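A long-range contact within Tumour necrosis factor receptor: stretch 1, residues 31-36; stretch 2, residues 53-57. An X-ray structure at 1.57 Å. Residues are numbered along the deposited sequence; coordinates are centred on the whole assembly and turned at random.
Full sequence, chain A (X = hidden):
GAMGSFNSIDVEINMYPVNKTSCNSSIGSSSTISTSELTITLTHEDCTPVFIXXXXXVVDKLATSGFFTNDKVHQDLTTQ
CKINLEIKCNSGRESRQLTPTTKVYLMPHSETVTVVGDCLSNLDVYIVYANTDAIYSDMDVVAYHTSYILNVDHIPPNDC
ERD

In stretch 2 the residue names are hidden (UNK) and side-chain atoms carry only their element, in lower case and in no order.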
ATOM      1  N   SER A  31      -1.142 -10.609  -1.366  1.00 18.10           N
ATOM      2  CA  SER A  31      -1.322  -9.981  -2.665  1.00 16.04           C
ATOM      3  C   SER A  31      -0.016  -9.367  -3.155  1.00 14.80           C
ATOM      4  O   SER A  31       0.717  -8.740  -2.384  1.00 17.61           O
ATOM      5  CB  SER A  31      -2.404  -8.900  -2.578  1.00 16.67           C
ATOM      6  OG  SER A  31      -3.667  -9.439  -2.217  1.00 17.79           O
ATOM      7  N   THR A  32       0.278  -9.547  -4.441  1.00 14.59           N
ATOM      8  CA  THR A  32       1.506  -8.993  -4.992  1.00 14.23           C
ATOM      9  C   THR A  32       1.304  -8.147  -6.239  1.00 15.89           C
ATOM     10  O   THR A  32       0.447  -8.444  -7.084  1.00 16.26           O
ATOM     11  CB  THR A  32       2.551 -10.091  -5.292  1.00 15.76           C
ATOM     12  OG1 THR A  32       1.957 -11.117  -6.103  1.00 18.26           O
ATOM     13  CG2 THR A  32       3.096 -10.705  -3.997  1.00 16.38           C
ATOM     14  N   ILE A  33       2.103  -7.089  -6.336  1.00 15.13           N
ATOM     15  CA  ILE A  33       2.356  -6.409  -7.599  1.00 14.03           C
ATOM     16  C   ILE A  33       3.838  -6.570  -7.860  1.00 15.82           C
ATOM     17  O   ILE A  33       4.639  -6.286  -6.984  1.00 16.35           O
ATOM     18  CB  ILE A  33       2.034  -4.904  -7.496  1.00 16.17           C
ATOM     19  CG1 ILE A  33       0.544  -4.695  -7.196  1.00 15.96           C
ATOM     20  CG2 ILE A  33       2.490  -4.173  -8.758  1.00 17.99           C
ATOM     21  CD1 ILE A  33       0.223  -3.299  -6.608  1.00 18.22           C
ATOM     22  N   SER A  34       4.228  -7.043  -9.041  1.00 16.03           N
ATOM     23  CA  SER A  34       5.653  -7.203  -9.317  1.00 15.62           C
ATOM     24  C   SER A  34       6.054  -6.767 -10.714  1.00 17.25           C
ATOM     25  O   SER A  34       5.356  -7.043 -11.692  1.00 18.77           O
ATOM     26  CB  SER A  34       6.089  -8.665  -9.110  1.00 15.38           C
ATOM     27  OG  SER A  34       7.505  -8.727  -9.017  1.00 18.48           O
ATOM     28  N   THR A  35       7.192  -6.087 -10.796  1.00 15.82           N
ATOM     29  CA  THR A  35       7.889  -5.920 -12.062  1.00 15.10           C
ATOM     30  C   THR A  35       9.091  -6.842 -11.953  1.00 16.92           C
ATOM     31  O   THR A  35       9.203  -7.596 -10.985  1.00 18.02           O
ATOM     32  CB  THR A  35       8.370  -4.476 -12.263  1.00 17.33           C
ATOM     33  OG1 THR A  35       9.326  -4.136 -11.245  1.00 17.76           O
ATOM     34  CG2 THR A  35       7.198  -3.524 -12.182  1.00 14.55           C
ATOM     35  N   SER A  36       9.990  -6.794 -12.924  1.00 17.46           N
ATOM     36  CA  SER A  36      11.176  -7.631 -12.856  1.00 19.09           C
ATOM     37  C   SER A  36      12.210  -7.041 -11.904  1.00 18.12           C
ATOM     38  O   SER A  36      13.249  -7.653 -11.680  1.00 20.10           O
ATOM     39  CB  SER A  36      11.802  -7.793 -14.237  1.00 18.84           C
ATOM     40  OG  SER A  36      12.125  -6.530 -14.795  1.00 22.34           O
ATOM     41  N   UNK A  53      -8.698  -4.900  -5.798  1.00 17.73           N
ATOM     42  CA  UNK A  53      -8.072  -4.263  -6.940  1.00 18.14           C
ATOM     43  C   UNK A  53      -6.703  -3.729  -6.617  1.00 16.17           C
ATOM     44  O   UNK A  53      -6.368  -3.508  -5.450  1.00 16.97           O
ATOM     45  N   UNK A  54      -5.912  -3.527  -7.661  1.00 15.26           N
ATOM     46  CA  UNK A  54      -4.612  -2.896  -7.500  1.00 17.82           C
ATOM     47  C   UNK A  54      -4.209  -2.152  -8.752  1.00 17.57           C
ATOM     48  O   UNK A  54      -4.904  -2.201  -9.762  1.00 18.86           O
ATOM     49  c   UNK A  54      -3.535  -3.895  -7.072  1.00 16.65           C
ATOM     50  o   UNK A  54      -2.889  -6.100  -7.530  1.00 22.21           O
ATOM     51  o   UNK A  54      -3.769  -4.970  -9.204  1.00 21.59           O
ATOM     52  c   UNK A  54      -3.393  -5.068  -8.011  1.00 20.76           C
ATOM     53  N   UNK A  55      -3.085  -1.448  -8.682  1.00 14.60           N
ATOM     54  CA  UNK A  55      -2.638  -0.668  -9.828  1.00 16.24           C
ATOM     55  C   UNK A  55      -1.160  -0.343  -9.700  1.00 16.57           C
ATOM     56  O   UNK A  55      -0.601  -0.411  -8.612  1.00 15.20           O
ATOM     57  c   UNK A  55      -4.376   1.340  -7.729  1.00 17.02           C
ATOM     58  c   UNK A  55      -3.451   1.512  -8.751  1.00 18.17           C
ATOM     59  c   UNK A  55      -2.481   3.333  -7.499  1.00 18.32           C
ATOM     60  c   UNK A  55      -2.496   2.516  -8.609  1.00 18.05           C
ATOM     61  c   UNK A  55      -3.465   0.619  -9.971  1.00 18.93           C
ATOM     62  c   UNK A  55      -4.365   2.148  -6.611  1.00 19.07           C
ATOM     63  c   UNK A  55      -3.411   3.146  -6.496  1.00 17.40           C
ATOM     64  o   UNK A  55      -3.403   3.957  -5.372  1.00 21.27           O
ATOM     65  N   UNK A  56      -0.544  -0.014 -10.833  1.00 15.24           N
ATOM     66  CA  UNK A  56       0.858   0.366 -10.912  1.00 13.77           C
ATOM     67  C   UNK A  56       0.977   1.163 -12.204  1.00 15.20           C
ATOM     68  O   UNK A  56       0.773   0.631 -13.299  1.00 17.56           O
ATOM     69  c   UNK A  56       5.081  -0.422 -12.733  1.00 15.77           C
ATOM     70  c   UNK A  56       4.081  -0.299 -10.158  1.00 15.52           C
ATOM     71  c   UNK A  56       5.433  -0.033 -10.396  1.00 16.12           C
ATOM     72  c   UNK A  56       3.743  -0.683 -12.488  1.00 15.50           C
ATOM     73  o   UNK A  56       7.258   0.135 -11.926  1.00 17.08           O
ATOM     74  c   UNK A  56       1.754  -0.891 -10.942  1.00 14.08           C
ATOM     75  c   UNK A  56       3.219  -0.616 -11.201  1.00 14.57           C
ATOM     76  c   UNK A  56       5.923  -0.107 -11.681  1.00 15.77           C
ATOM     77  N   UNK A  57       1.266   2.450 -12.079  1.00 14.84           N
ATOM     78  CA  UNK A  57       1.231   3.351 -13.219  1.00 16.18           C
ATOM     79  C   UNK A  57       2.417   4.301 -13.147  1.00 16.61           C
ATOM     80  O   UNK A  57       2.750   4.816 -12.068  1.00 15.95           O
ATOM     81  c   UNK A  57      -0.092   4.125 -13.229  1.00 18.12           C
ATOM     82  o   UNK A  57      -0.222   4.880 -14.418  1.00 16.58           O
TER
HETATM   83  O   HOH W   1       9.523  -1.449 -11.084  1.00 18.23           O

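Position 53 has four backbone atoms, N, CA, C and O, and nothing beyond CA. No atom of stretch 1 touches it. A residue without a side chain is glycine, so this is Gly53. Its phi and psi of -151° and 159° keep it in the extended strand.

Position 54 carries four side-chain atoms, two carbons and two oxygens. The first carbon bonds to CA. The second is bonded to the first and holds both oxygens, so the group branches and is planar. One oxygen lies 3.7 Å from CG1 of Ile33 and 4.1 Å from the backbone O of Thr32. Both end atoms are oxygen, so the group is a carboxylate and not an amide. A single carbon before a carboxylate makes this Asp54. The oxygen near Ile33 and Thr32 is OD2. Its contact with CG1 is simple packing, and OD2 finds a hydrogen-bond partner elsewhere in the structure. The chi1 angle is 56°, a p rotamer, and the CA-to-CB bond points toward stretch 1.

Position 55 carries seven carbons and one oxygen. One carbon leads to a ring of six, and the oxygen sits on the ring atom farthest from CA. This is a phenol, so the residue is Tyr55. Its CA-to-CB bond points away from stretch 1, and its side chain comes no nearer than 6.3 Å. The backbone makes the contact instead: O of Tyr55 lies 3.6 Å from CD1 of Ile33.

Position 56 has the same atom count, seven carbons and one oxygen, again with one carbon, a six-membered ring and a terminal oxygen. Here the CA-to-CB bond points toward stretch 1. The first carbon, CB, is 4.0 Å from CG2 of Ile33. The terminal oxygen is 3.7 Å from CG2 of Thr35. The ring and its hydroxyl identify Tyr56. Its chi1 of 173° is a t rotamer. The ring meets the methyls of Ile33 and Thr35 obliquely.

Position 57 carries one carbon and one oxygen, unbranched. That is a hydroxymethyl group, so this is Ser57. It makes no contact with stretch 1, and its OG is hydrogen-bonded elsewhere in the structure.

The two strands run nearly parallel, with 16° between their directions and 8.4 Å between their axes at closest approach. No direct hydrogen bond joins the two stretches, and the contact is packing, mostly of side chains, with one backbone atom, O of Tyr55, against Ile33. Ile33 is the centre: it touches Asp54, Tyr55 and Tyr56, and has the largest covered area, 76 Å². Thr35 extends the contact along the Tyr56 side chain to its hydroxyl end. There a water bridges the stretches. The water O is hydrogen-bonded to OG1 of Thr35 at 2.7 Å, and it donates to OH of Tyr56 at 2.9 Å. The CA-to-CB bond of Ser34 points away from stretch 2; its OG donates to O of Thr35 at 2.8 Å, within stretch 1.

Stretch 2 (53-57) GDYYS
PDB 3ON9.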